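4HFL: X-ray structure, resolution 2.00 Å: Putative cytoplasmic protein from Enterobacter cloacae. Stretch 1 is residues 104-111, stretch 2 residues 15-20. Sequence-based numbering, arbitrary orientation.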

# COMPACT_ATOMS: atom_id res chain seq x y z
N THR A 104 -6.91 -4.25 10.26
CA THR A 104 -6.62 -5.05 11.46
C THR A 104 -5.61 -4.37 12.36
O THR A 104 -5.49 -4.72 13.53
CB THR A 104 -6.11 -6.45 11.11
OG1 THR A 104 -4.76 -6.37 10.65
CG2 THR A 104 -6.99 -7.09 10.03
N VAL A 105 -4.86 -3.42 11.81
CA VAL A 105 -3.85 -2.69 12.60
C VAL A 105 -4.17 -1.21 12.80
O VAL A 105 -3.78 -0.62 13.81
CB VAL A 105 -2.41 -2.91 12.05
CG1 VAL A 105 -1.97 -4.34 12.31
CG2 VAL A 105 -2.32 -2.59 10.55
N LEU A 106 -4.92 -0.61 11.87
CA LEU A 106 -5.27 0.80 11.98
C LEU A 106 -6.68 1.04 12.54
O LEU A 106 -7.00 2.17 12.93
CB LEU A 106 -5.16 1.48 10.61
CG LEU A 106 -3.82 1.33 9.92
CD1 LEU A 106 -3.84 2.01 8.55
CD2 LEU A 106 -2.72 1.93 10.82
N GLY A 107 -7.50 -0.01 12.58
CA GLY A 107 -8.90 0.15 12.96
C GLY A 107 -9.74 0.43 11.73
O GLY A 107 -9.23 0.45 10.60
N LYS A 108 -11.03 0.65 11.92
CA LYS A 108 -11.89 0.93 10.78
C LYS A 108 -11.47 2.24 10.08
O LYS A 108 -11.00 3.19 10.73
CB LYS A 108 -13.37 0.98 11.20
CG LYS A 108 -14.33 0.92 9.99
CD LYS A 108 -15.79 0.89 10.44
CE LYS A 108 -16.73 0.86 9.25
NZ LYS A 108 -16.67 -0.42 8.51
N ALA A 109 -11.57 2.24 8.75
CA ALA A 109 -11.27 3.43 7.95
C ALA A 109 -12.11 4.63 8.35
O ALA A 109 -13.28 4.50 8.72
CB ALA A 109 -11.49 3.15 6.51
N ASP A 110 -11.50 5.81 8.24
CA ASP A 110 -12.19 7.05 8.48
C ASP A 110 -13.17 7.33 7.37
O ASP A 110 -14.22 7.93 7.60
CB ASP A 110 -11.17 8.18 8.52
CG ASP A 110 -10.31 8.13 9.76
OD1 ASP A 110 -10.88 7.90 10.85
OD2 ASP A 110 -9.08 8.28 9.63
N ILE A 111 -12.81 6.95 6.15
CA ILE A 111 -13.68 7.21 5.00
C ILE A 111 -13.64 6.03 4.06
O ILE A 111 -12.57 5.51 3.76
CB ILE A 111 -13.22 8.47 4.21
CG1 ILE A 111 -13.30 9.73 5.08
CG2 ILE A 111 -14.07 8.66 2.93
CD1 ILE A 111 -12.59 10.94 4.49
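Stretch 2 15-20: SHMRPA

Stretch 2 is an extended segment without regular helix or strand, with every residue from S15 to A20 in the region of phi/psi space typical of extended or polyproline-like chains. It passes the point where the helix in stretch 1, which began earlier in the chain, ends at L106 and gives way to loop, and its end-to-end direction from H16 to P19 lies 91° from that of V105 to D110. The two backbones are thus nearly perpendicular, and they come nearest at L106 and H16, whose CA atoms are 5.6 Å apart. The contact buries 362 Å², counting both sides.

No backbone-to-backbone hydrogen bond joins the stretches; carbonyl groups are instead satisfied through side chain and water. The O of V105 and the O of M17 face each other at 4.0 Å, two acceptors with no proton between them, and water 1 resolves the problem by donating to both, at 2.8 Å from V105 O and 2.6 Å from M17 O. The next carbonyl, L106 O, accepts a weak hydrogen bond from R18 NE at 3.5 Å.

R18 is the main polar link. Its CA-to-CB bond points sideways, but the chain, m at chi1 and t at chi2 and chi3, carries the guanidinium along the loop to D110. There R18 NH1 donates to D110 OD2 at 2.8 Å, forming a salt bridge. Both L106 O and D110 OD2 lie at the edge of the guanidinium, near its plane, where N-H groups can be directed at them. Water 2 joins three more groups: it donates to K108 O and to D110 OD1, each at 2.8 Å, and accepts a weak hydrogen bond from R18 NH2 at 3.3 Å. Since K108 O and R18 NH2 are 3.9 Å apart, this water provides the link that the direct approach does not. Both oxygens of the D110 carboxylate are therefore engaged, and R18 NH1 and D110 OD2 also have hydrogen bonds elsewhere in the structure.

The CA-to-CB bond of H16 points toward stretch 1, and one face of its imidazole lies over G107, whose CA is 3.8 Å from the ring centroid and 22° off the ring normal, a CH-pi contact. The backbone alone calls for glycine: with phi at 90° and psi at -177°, a CB would be jammed against the carbonyl O of L106. With the H16 ring placed as it is, an ideal CB on G107 would also clash with H16 CD2, at 2.8 Å. The apolar part of the contact belongs to L106, whose CD2 packs at 4.0 Å from P19 CD and equally 4.0 Å from R18 CG.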

# COMPACT_ATOMS: atom_id res chain seq x y z
N SER A 15 -8.41 3.11 20.97
CA SER A 15 -7.99 3.60 19.66
C SER A 15 -6.68 2.96 19.24
O SER A 15 -5.85 2.62 20.09
CB SER A 15 -7.88 5.13 19.66
OG SER A 15 -6.97 5.58 20.65
N HIS A 16 -6.49 2.77 17.94
CA HIS A 16 -5.28 2.14 17.43
C HIS A 16 -4.25 3.22 17.14
O HIS A 16 -4.62 4.30 16.67
CB HIS A 16 -5.58 1.38 16.14
CG HIS A 16 -6.63 0.32 16.28
ND1 HIS A 16 -6.33 -1.02 16.27
CD2 HIS A 16 -7.98 0.41 16.40
CE1 HIS A 16 -7.44 -1.72 16.38
NE2 HIS A 16 -8.46 -0.88 16.46
N MET A 17 -2.97 2.95 17.40
CA MET A 17 -1.93 3.91 17.02
C MET A 17 -1.81 3.88 15.51
O MET A 17 -2.11 2.87 14.87
CB MET A 17 -0.56 3.56 17.64
CG MET A 17 -0.46 3.78 19.15
SD MET A 17 1.28 3.72 19.67
CE MET A 17 1.67 2.00 19.27
N ARG A 18 -1.41 5.00 14.92
CA ARG A 18 -1.17 5.04 13.50
C ARG A 18 0.19 5.69 13.26
O ARG A 18 0.66 6.47 14.08
CB ARG A 18 -2.26 5.84 12.79
CG ARG A 18 -3.68 5.23 12.94
CD ARG A 18 -4.69 5.98 12.12
NE ARG A 18 -6.04 5.47 12.34
CZ ARG A 18 -7.15 6.09 11.95
NH1 ARG A 18 -7.09 7.26 11.30
NH2 ARG A 18 -8.32 5.54 12.22
N PRO A 19 0.81 5.36 12.12
CA PRO A 19 2.12 5.96 11.79
C PRO A 19 1.99 7.46 11.55
O PRO A 19 0.95 7.92 11.06
CB PRO A 19 2.48 5.28 10.46
CG PRO A 19 1.67 4.05 10.41
CD PRO A 19 0.38 4.36 11.13
N ALA A 20 3.01 8.23 11.91
CA ALA A 20 3.05 9.66 11.60
C ALA A 20 3.01 9.80 10.08
O ALA A 20 3.59 8.98 9.35
CB ALA A 20 4.31 10.32 12.18
O HOH W 1 -1.67 0.34 15.40
O HOH W 2 -11.58 5.49 12.13